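Local coordinates for protein acetyl xylan esterase (Paenibacillus sp. R4, PDB 6AGQ) that probably removes acetyl groups from acetylated xylan as a cold-active esterase of the alpha/beta-hydrolase superfamily, at residues L40-N45 / C169-V174; Y152-V157 / F208-H213. All blocks are in the same frame, centred on the assembly; numbering follows the deposited sequence.

Interactions 1 and 2 draw on one long helix, 153-170, at its two ends. Interaction 1 lies at the surface, where the turn that follows the helix meets the edge strand 43-46; interaction 2 is buried nearer the middle of the chain, where the first turn of the helix faces the loop after strand 203-207. Their centres are 26 Å apart and they do not touch. The chemistry follows the setting: at the surface an arginine held by a serine rests on small aliphatic groups, whereas inside, a leucine covers a tyrosine ring, whose hydroxyl meets the edge of a phenylalanine. Each contact buries little more than 100 Å² between its segments.

Interaction 1: residues L40-N45 / C169-V174; sequences LHAQVN and CSREEV
Ser-170 OG is gripped side-on by Arg-171, whose guanidinium reaches on to Ala-42 and Val-44 of the opposing segment. The site lies at one margin of the alpha/beta-hydrolase sheet, where the outermost strand 43-46 runs near the end of helix 153-170. The shorter of the two bonds joins Arg-171 NH2 to Ser-170 OG at 2.9 Å; the other, from Arg-171 NE to the same oxygen, is 3.2 Å long and more bent, with an N-H...O angle of 144°. The oxygen lies almost exactly in the guanidinium plane, an arrangement that restricts rotation of the flat group. Ser-170 OG also hydrogen-bonds to the carbonyl of Phe-167, one turn back in the helix, which suits a small hydroxyl residue at this place: it serves helix and arginine together. Bends at chi2 and chi3 turn the chain of the long, flexible arginine back so that its guanidinium edge meets Ser-170 while its end still comes close to the strand. Arg-171 also opens a type I turn, closed by Val-174 N to Arg-171 O at 3.2 Å, which leads into strand 174-175, while its side chain leans on Tyr-74. On the strand side, Val-44 comes from the opposite direction and also packs on Phe-167 and Tyr-58. A beta-branched residue suits an extended strand here and presents one methyl to the arginine, while the small Ala-42 lets the guanidinium come close. These contacts are oblique van der Waals ones: Val-44 CG2 lies 3.7 Å from Arg-171 NH1, and Ala-42 CB lies 4.0 Å from Arg-171 NH2.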
ATOM      1  N   LEU A  40      48.805  -2.100   9.580  1.00 31.38           N
ATOM      2  CA  LEU A  40      47.800  -1.488   8.702  1.00 34.89           C
ATOM      3  C   LEU A  40      48.076  -1.691   7.222  1.00 30.48           C
ATOM      4  O   LEU A  40      47.154  -1.955   6.450  1.00 29.54           O
ATOM      5  CB  LEU A  40      47.599   0.005   9.031  1.00 39.98           C
ATOM      6  CG  LEU A  40      46.275   0.315   9.752  1.00 45.84           C
ATOM      7  CD1 LEU A  40      46.290  -0.229  11.176  1.00 49.72           C
ATOM      8  CD2 LEU A  40      46.044   1.817   9.736  1.00 48.42           C
ATOM      9  N   HIS A  41      49.337  -1.597   6.829  1.00 30.34           N
ATOM     10  CA  HIS A  41      49.773  -1.649   5.423  1.00 31.85           C
ATOM     11  C   HIS A  41      49.027  -0.606   4.531  1.00 33.92           C
ATOM     12  O   HIS A  41      48.753  -0.863   3.326  1.00 36.31           O
ATOM     13  CB  HIS A  41      49.649  -3.059   4.838  1.00 36.04           C
ATOM     14  CG  HIS A  41      50.609  -4.067   5.389  1.00 45.31           C
ATOM     15  ND1 HIS A  41      51.900  -3.754   5.765  1.00 48.55           N
ATOM     16  CD2 HIS A  41      50.486  -5.412   5.547  1.00 48.70           C
ATOM     17  CE1 HIS A  41      52.515  -4.853   6.177  1.00 54.22           C
ATOM     18  NE2 HIS A  41      51.680  -5.874   6.046  1.00 55.40           N
ATOM     19  N   ALA A  42      48.761   0.578   5.107  1.00 35.13           N
ATOM     20  CA  ALA A  42      48.125   1.697   4.407  1.00 35.20           C
ATOM     21  C   ALA A  42      48.746   1.997   3.010  1.00 37.09           C
ATOM     22  O   ALA A  42      49.940   2.176   2.886  1.00 35.08           O
ATOM     23  CB  ALA A  42      48.158   2.945   5.272  1.00 33.55           C
ATOM     24  N   GLN A  43      47.918   1.992   1.970  1.00 34.91           N
ATOM     25  CA  GLN A  43      48.300   2.503   0.670  1.00 36.77           C
ATOM     26  C   GLN A  43      47.409   3.725   0.431  1.00 38.05           C
ATOM     27  O   GLN A  43      46.200   3.743   0.743  1.00 38.38           O
ATOM     28  CB  GLN A  43      48.126   1.483  -0.453  1.00 43.81           C
ATOM     29  CG  GLN A  43      48.868   0.134  -0.306  1.00 50.87           C
ATOM     30  CD  GLN A  43      48.368  -0.925  -1.318  1.00 60.86           C
ATOM     31  OE1 GLN A  43      47.795  -1.954  -0.933  1.00 59.00           O
ATOM     32  NE2 GLN A  43      48.561  -0.654  -2.625  1.00 61.18           N
ATOM     33  N   VAL A  44      48.011   4.771  -0.088  1.00 33.04           N
ATOM     34  CA  VAL A  44      47.303   5.964  -0.413  1.00 34.02           C
ATOM     35  C   VAL A  44      47.621   6.359  -1.882  1.00 31.96           C
ATOM     36  O   VAL A  44      48.711   6.142  -2.364  1.00 34.31           O
ATOM     37  CB  VAL A  44      47.709   6.969   0.643  1.00 36.60           C
ATOM     38  CG1 VAL A  44      47.205   8.322   0.307  1.00 42.84           C
ATOM     39  CG2 VAL A  44      47.175   6.534   2.010  1.00 39.64           C
ATOM     40  N   ASN A  45      46.696   6.984  -2.570  1.00 32.21           N
ATOM     41  CA  ASN A  45      46.877   7.339  -4.001  1.00 36.76           C
ATOM     42  C   ASN A  45      46.102   8.648  -4.302  1.00 36.38           C
ATOM     43  O   ASN A  45      44.892   8.671  -4.169  1.00 33.85           O
ATOM     44  CB  ASN A  45      46.309   6.150  -4.803  1.00 41.46           C
ATOM     45  CG  ASN A  45      46.079   6.440  -6.253  1.00 48.88           C
ATOM     46  OD1 ASN A  45      46.668   7.347  -6.828  1.00 57.55           O
ATOM     47  ND2 ASN A  45      45.229   5.633  -6.872  1.00 53.12           N
ATOM     48  N   CYS A 169      45.494   8.558  12.646  1.00 33.22           N
ATOM     49  CA  CYS A 169      46.607   8.915  13.566  1.00 36.42           C
ATOM     50  C   CYS A 169      48.001   8.702  12.952  1.00 35.75           C
ATOM     51  O   CYS A 169      48.938   9.426  13.255  1.00 29.52           O
ATOM     52  CB  CYS A 169      46.512   8.159  14.876  1.00 37.22           C
ATOM     53  SG  CYS A 169      45.142   8.787  15.843  1.00 48.08           S
ATOM     54  N   SER A 170      48.111   7.730  12.057  1.00 29.28           N
ATOM     55  CA  SER A 170      49.325   7.617  11.223  1.00 31.29           C
ATOM     56  C   SER A 170      49.582   8.761  10.213  1.00 32.29           C
ATOM     57  O   SER A 170      50.704   8.849   9.692  1.00 35.96           O
ATOM     58  CB  SER A 170      49.317   6.297  10.461  1.00 30.14           C
ATOM     59  OG  SER A 170      48.470   6.403   9.319  1.00 27.17           O
ATOM     60  N   ARG A 171      48.601   9.621   9.907  1.00 31.54           N
ATOM     61  CA  ARG A 171      48.860  10.775   9.008  1.00 31.56           C
ATOM     62  C   ARG A 171      49.610  11.838   9.785  1.00 33.11           C
ATOM     63  O   ARG A 171      49.208  12.223  10.867  1.00 30.47           O
ATOM     64  CB  ARG A 171      47.571  11.367   8.402  1.00 31.02           C
ATOM     65  CG  ARG A 171      46.650  10.361   7.695  1.00 30.52           C
ATOM     66  CD  ARG A 171      47.320   9.684   6.490  1.00 32.36           C
ATOM     67  NE  ARG A 171      47.982   8.426   6.839  1.00 32.78           N
ATOM     68  CZ  ARG A 171      48.798   7.717   6.055  1.00 33.25           C
ATOM     69  NH1 ARG A 171      49.077   8.099   4.832  1.00 34.20           N
ATOM     70  NH2 ARG A 171      49.301   6.570   6.496  1.00 32.85           N
ATOM     71  N   GLU A 172      50.722  12.313   9.253  1.00 35.63           N
ATOM     72  CA  GLU A 172      51.556  13.244  10.014  1.00 41.49           C
ATOM     73  C   GLU A 172      50.895  14.613  10.207  1.00 33.66           C
ATOM     74  O   GLU A 172      51.051  15.224  11.247  1.00 36.67           O
ATOM     75  CB  GLU A 172      52.951  13.350   9.394  1.00 47.26           C
ATOM     76  CG  GLU A 172      53.727  12.026   9.525  1.00 51.10           C
ATOM     77  CD  GLU A 172      54.182  11.654  10.958  1.00 60.04           C
ATOM     78  OE1 GLU A 172      54.242  12.528  11.886  1.00 56.47           O
ATOM     79  OE2 GLU A 172      54.498  10.445  11.143  1.00 58.87           O
ATOM     80  N   GLU A 173      50.103  15.045   9.233  1.00 28.64           N
ATOM     81  CA  GLU A 173      49.357  16.301   9.333  1.00 31.59           C
ATOM     82  C   GLU A 173      48.222  16.296  10.375  1.00 31.26           C
ATOM     83  O   GLU A 173      47.785  17.371  10.804  1.00 26.87           O
ATOM     84  CB  GLU A 173      48.818  16.735   7.951  1.00 34.34           C
ATOM     85  CG  GLU A 173      47.726  15.846   7.346  1.00 41.45           C
ATOM     86  CD  GLU A 173      48.234  14.624   6.527  1.00 46.75           C
ATOM     87  OE1 GLU A 173      49.479  14.277   6.608  1.00 41.41           O
ATOM     88  OE2 GLU A 173      47.371  13.988   5.820  1.00 39.53           O
ATOM     89  N   VAL A 174      47.752  15.100  10.773  1.00 28.08           N
ATOM     90  CA  VAL A 174      46.613  15.009  11.672  1.00 28.62           C
ATOM     91  C   VAL A 174      47.001  15.254  13.133  1.00 29.31           C
ATOM     92  O   VAL A 174      48.038  14.797  13.600  1.00 30.20           O
ATOM     93  CB  VAL A 174      45.858  13.674  11.471  1.00 28.14           C
ATOM     94  CG1 VAL A 174      44.924  13.390  12.623  1.00 27.72           C
ATOM     95  CG2 VAL A 174      45.059  13.757  10.153  1.00 28.22           C
TER

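Interaction 2: residues Y152-V157 / F208-H213; sequences YYYKQV and FPFLCH
Leu-211 lays its branched end over one face of the Tyr-154 ring while Phe-210 turns an edge to the phenol oxygen. The leucine methyl CD2 makes a CH-pi contact, 4.1 Å from the centroid of the Tyr-154 ring and 28° off its normal; its nearest ring atom is Tyr-154 CE2, at 3.7 Å. The second methyl, Leu-211 CD1, lies over the same face, somewhat higher, 4.2 Å from Tyr-154 CE1, so the forked leucine straddles the hydroxyl end of the ring from CE1 to CE2. On the opposite face Tyr-153 CD2 sits over the ring centre, leaving Tyr-154 between an aliphatic and an aromatic neighbour. With CG beside the backbone N and opposite the carbonyl carbon (chi1 -77°), the tyrosine extends from the first turn of its helix toward the loop. Phe-210 stands roughly at a right angle to it: Tyr-154 OH lies near the plane of the phenylalanine ring, 4.2 Å from Phe-210 CE2. This flat ring offers an apolar edge beside the buried hydroxyl and also meets the ring of Tyr-226. Tyrosine fits this buried place because its ring can be packed on both sides while its hydroxyl still hydrogen-bonds, here to Gln-186 OE1. Gln-186 directly follows Ser-185 of a GxSxG sequence, probably the nucleophile elbow of this alpha/beta-hydrolase, and Phe-210 shares a backbone hydrogen bond with Ser-185. The contact thus lies where the start of helix 153-170 faces the loop between strand 203-207 and helix 214-219, with Leu-190 of helix 186-197 touching both Val-157 and Leu-211.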
ATOM      1  N   TYR A 152      30.980 -13.311  15.258  1.00 25.98           N
ATOM      2  CA  TYR A 152      29.872 -12.510  14.793  1.00 25.30           C
ATOM      3  C   TYR A 152      30.309 -11.373  13.830  1.00 25.33           C
ATOM      4  O   TYR A 152      31.267 -10.670  14.136  1.00 21.89           O
ATOM      5  CB  TYR A 152      29.117 -11.958  15.974  1.00 23.42           C
ATOM      6  CG  TYR A 152      27.937 -11.072  15.593  1.00 22.57           C
ATOM      7  CD1 TYR A 152      26.862 -11.617  14.923  1.00 20.99           C
ATOM      8  CD2 TYR A 152      27.917  -9.690  15.916  1.00 21.34           C
ATOM      9  CE1 TYR A 152      25.787 -10.846  14.591  1.00 22.31           C
ATOM     10  CE2 TYR A 152      26.838  -8.892  15.558  1.00 23.08           C
ATOM     11  CZ  TYR A 152      25.777  -9.477  14.871  1.00 23.19           C
ATOM     12  OH  TYR A 152      24.657  -8.738  14.504  1.00 23.65           O
ATOM     13  N   TYR A 153      29.591 -11.197  12.701  1.00 22.85           N
ATOM     14  CA  TYR A 153      29.880 -10.108  11.716  1.00 22.56           C
ATOM     15  C   TYR A 153      30.459  -8.784  12.259  1.00 23.19           C
ATOM     16  O   TYR A 153      31.496  -8.258  11.781  1.00 22.38           O
ATOM     17  CB  TYR A 153      28.597  -9.769  10.969  1.00 26.72           C
ATOM     18  CG  TYR A 153      28.728  -8.707   9.927  1.00 23.81           C
ATOM     19  CD1 TYR A 153      29.379  -8.978   8.712  1.00 26.03           C
ATOM     20  CD2 TYR A 153      28.230  -7.466  10.144  1.00 23.33           C
ATOM     21  CE1 TYR A 153      29.519  -8.012   7.729  1.00 24.95           C
ATOM     22  CE2 TYR A 153      28.364  -6.479   9.190  1.00 23.73           C
ATOM     23  CZ  TYR A 153      29.025  -6.757   7.981  1.00 24.98           C
ATOM     24  OH  TYR A 153      29.158  -5.793   7.039  1.00 21.04           O
ATOM     25  N   TYR A 154      29.840  -8.256  13.304  1.00 24.47           N
ATOM     26  CA  TYR A 154      30.231  -6.927  13.763  1.00 24.77           C
ATOM     27  C   TYR A 154      31.491  -6.933  14.567  1.00 25.71           C
ATOM     28  O   TYR A 154      32.009  -5.831  14.835  1.00 24.89           O
ATOM     29  CB  TYR A 154      29.088  -6.107  14.424  1.00 24.48           C
ATOM     30  CG  TYR A 154      28.095  -5.502  13.412  1.00 22.89           C
ATOM     31  CD1 TYR A 154      28.425  -4.358  12.655  1.00 21.14           C
ATOM     32  CD2 TYR A 154      26.807  -6.041  13.268  1.00 22.65           C
ATOM     33  CE1 TYR A 154      27.546  -3.822  11.715  1.00 23.28           C
ATOM     34  CE2 TYR A 154      25.889  -5.490  12.379  1.00 23.96           C
ATOM     35  CZ  TYR A 154      26.253  -4.395  11.596  1.00 23.78           C
ATOM     36  OH  TYR A 154      25.355  -3.873  10.728  1.00 24.49           O
ATOM     37  N   LYS A 155      32.057  -8.100  14.895  1.00 22.06           N
ATOM     38  CA  LYS A 155      33.330  -8.066  15.583  1.00 24.57           C
ATOM     39  C   LYS A 155      34.429  -7.469  14.693  1.00 25.42           C
ATOM     40  O   LYS A 155      35.017  -6.489  15.047  1.00 27.88           O
ATOM     41  CB  LYS A 155      33.762  -9.424  16.100  1.00 25.80           C
ATOM     42  CG  LYS A 155      35.013  -9.351  16.956  1.00 27.90           C
ATOM     43  CD  LYS A 155      35.509 -10.741  17.382  1.00 30.31           C
ATOM     44  CE  LYS A 155      36.700 -11.170  16.589  1.00 32.31           C
ATOM     45  NZ  LYS A 155      37.006 -12.584  16.913  1.00 35.31           N
ATOM     46  N   GLN A 156      34.689  -8.068  13.547  1.00 23.77           N
ATOM     47  CA  GLN A 156      35.649  -7.538  12.632  1.00 25.21           C
ATOM     48  C   GLN A 156      35.234  -6.159  12.090  1.00 26.90           C
ATOM     49  O   GLN A 156      36.120  -5.317  11.855  1.00 24.06           O
ATOM     50  CB  GLN A 156      35.956  -8.523  11.482  1.00 26.59           C
ATOM     51  CG  GLN A 156      36.848  -9.677  11.912  1.00 28.92           C
ATOM     52  CD  GLN A 156      38.299  -9.255  12.144  1.00 33.05           C
ATOM     53  OE1 GLN A 156      38.800  -8.318  11.517  1.00 36.37           O
ATOM     54  NE2 GLN A 156      38.961  -9.917  13.076  1.00 35.94           N
ATOM     55  N   VAL A 157      33.929  -5.847  11.989  1.00 23.93           N
ATOM     56  CA  VAL A 157      33.536  -4.462  11.596  1.00 22.73           C
ATOM     57  C   VAL A 157      34.024  -3.420  12.601  1.00 22.61           C
ATOM     58  O   VAL A 157      34.602  -2.375  12.217  1.00 23.01           O
ATOM     59  CB  VAL A 157      32.002  -4.368  11.342  1.00 24.95           C
ATOM     60  CG1 VAL A 157      31.584  -2.984  10.940  1.00 23.37           C
ATOM     61  CG2 VAL A 157      31.606  -5.358  10.241  1.00 25.37           C
ATOM     62  N   PHE A 208      20.647   9.134  14.647  1.00 28.95           N
ATOM     63  CA  PHE A 208      19.732   7.973  14.795  1.00 27.83           C
ATOM     64  C   PHE A 208      20.374   6.593  14.798  1.00 27.44           C
ATOM     65  O   PHE A 208      20.141   5.785  13.882  1.00 28.18           O
ATOM     66  CB  PHE A 208      18.449   8.057  13.933  1.00 26.98           C
ATOM     67  CG  PHE A 208      18.625   8.452  12.503  1.00 32.00           C
ATOM     68  CD1 PHE A 208      19.295   7.630  11.586  1.00 33.04           C
ATOM     69  CD2 PHE A 208      17.971   9.585  12.015  1.00 35.66           C
ATOM     70  CE1 PHE A 208      19.374   7.973  10.233  1.00 34.59           C
ATOM     71  CE2 PHE A 208      18.024   9.930  10.668  1.00 34.47           C
ATOM     72  CZ  PHE A 208      18.730   9.128   9.774  1.00 37.21           C
ATOM     73  N   PRO A 209      21.163   6.299  15.880  1.00 27.48           N
ATOM     74  CA  PRO A 209      22.044   5.169  15.840  1.00 27.09           C
ATOM     75  C   PRO A 209      21.280   3.830  15.878  1.00 30.64           C
ATOM     76  O   PRO A 209      20.360   3.647  16.692  1.00 29.86           O
ATOM     77  CB  PRO A 209      22.939   5.355  17.050  1.00 27.56           C
ATOM     78  CG  PRO A 209      22.187   6.254  17.968  1.00 28.43           C
ATOM     79  CD  PRO A 209      21.374   7.121  17.082  1.00 27.40           C
ATOM     80  N   PHE A 210      21.671   2.968  14.939  1.00 26.89           N
ATOM     81  CA  PHE A 210      21.299   1.561  14.823  1.00 29.52           C
ATOM     82  C   PHE A 210      22.228   0.773  15.732  1.00 30.95           C
ATOM     83  O   PHE A 210      23.161   1.359  16.342  1.00 26.87           O
ATOM     84  CB  PHE A 210      21.442   1.186  13.332  1.00 32.20           C
ATOM     85  CG  PHE A 210      21.087  -0.207  12.998  1.00 34.37           C
ATOM     86  CD1 PHE A 210      19.793  -0.672  13.160  1.00 38.67           C
ATOM     87  CD2 PHE A 210      22.035  -1.056  12.442  1.00 37.58           C
ATOM     88  CE1 PHE A 210      19.454  -1.980  12.823  1.00 35.32           C
ATOM     89  CE2 PHE A 210      21.711  -2.360  12.138  1.00 40.78           C
ATOM     90  CZ  PHE A 210      20.421  -2.830  12.341  1.00 37.80           C
ATOM     91  N   LEU A 211      21.927  -0.522  15.928  1.00 28.00           N
ATOM     92  CA  LEU A 211      22.728  -1.379  16.831  1.00 28.15           C
ATOM     93  C   LEU A 211      22.624  -0.999  18.312  1.00 28.25           C
ATOM     94  O   LEU A 211      23.581  -1.199  19.076  1.00 28.13           O
ATOM     95  CB  LEU A 211      24.225  -1.442  16.443  1.00 27.53           C
ATOM     96  CG  LEU A 211      24.509  -1.544  14.928  1.00 28.69           C
ATOM     97  CD1 LEU A 211      25.943  -1.189  14.511  1.00 28.06           C
ATOM     98  CD2 LEU A 211      24.123  -2.933  14.452  1.00 28.89           C
ATOM     99  N   CYS A 212      21.464  -0.507  18.736  1.00 29.06           N
ATOM    100  CA  CYS A 212      21.244  -0.122  20.143  1.00 28.80           C
ATOM    101  C   CYS A 212      20.026  -0.866  20.655  1.00 31.63           C
ATOM    102  O   CYS A 212      19.035  -1.028  19.950  1.00 28.54           O
ATOM    103  CB  CYS A 212      21.023   1.389  20.347  1.00 31.57           C
ATOM    104  SG  CYS A 212      22.421   2.477  19.852  1.00 36.93           S
ATOM    105  N   HIS A 213      20.122  -1.254  21.920  1.00 32.57           N
ATOM    106  CA  HIS A 213      19.089  -1.901  22.660  1.00 36.29           C
ATOM    107  C   HIS A 213      18.392  -3.001  21.861  1.00 32.97           C
ATOM    108  O   HIS A 213      17.178  -2.921  21.646  1.00 31.84           O
ATOM    109  CB  HIS A 213      18.148  -0.795  23.190  1.00 40.00           C
ATOM    110  CG  HIS A 213      17.336  -1.212  24.370  1.00 43.43           C
ATOM    111  ND1 HIS A 213      17.565  -2.389  25.056  1.00 42.98           N
ATOM    112  CD2 HIS A 213      16.311  -0.597  25.007  1.00 44.74           C
ATOM    113  CE1 HIS A 213      16.690  -2.500  26.045  1.00 42.16           C
ATOM    114  NE2 HIS A 213      15.910  -1.432  26.028  1.00 47.24           N
TER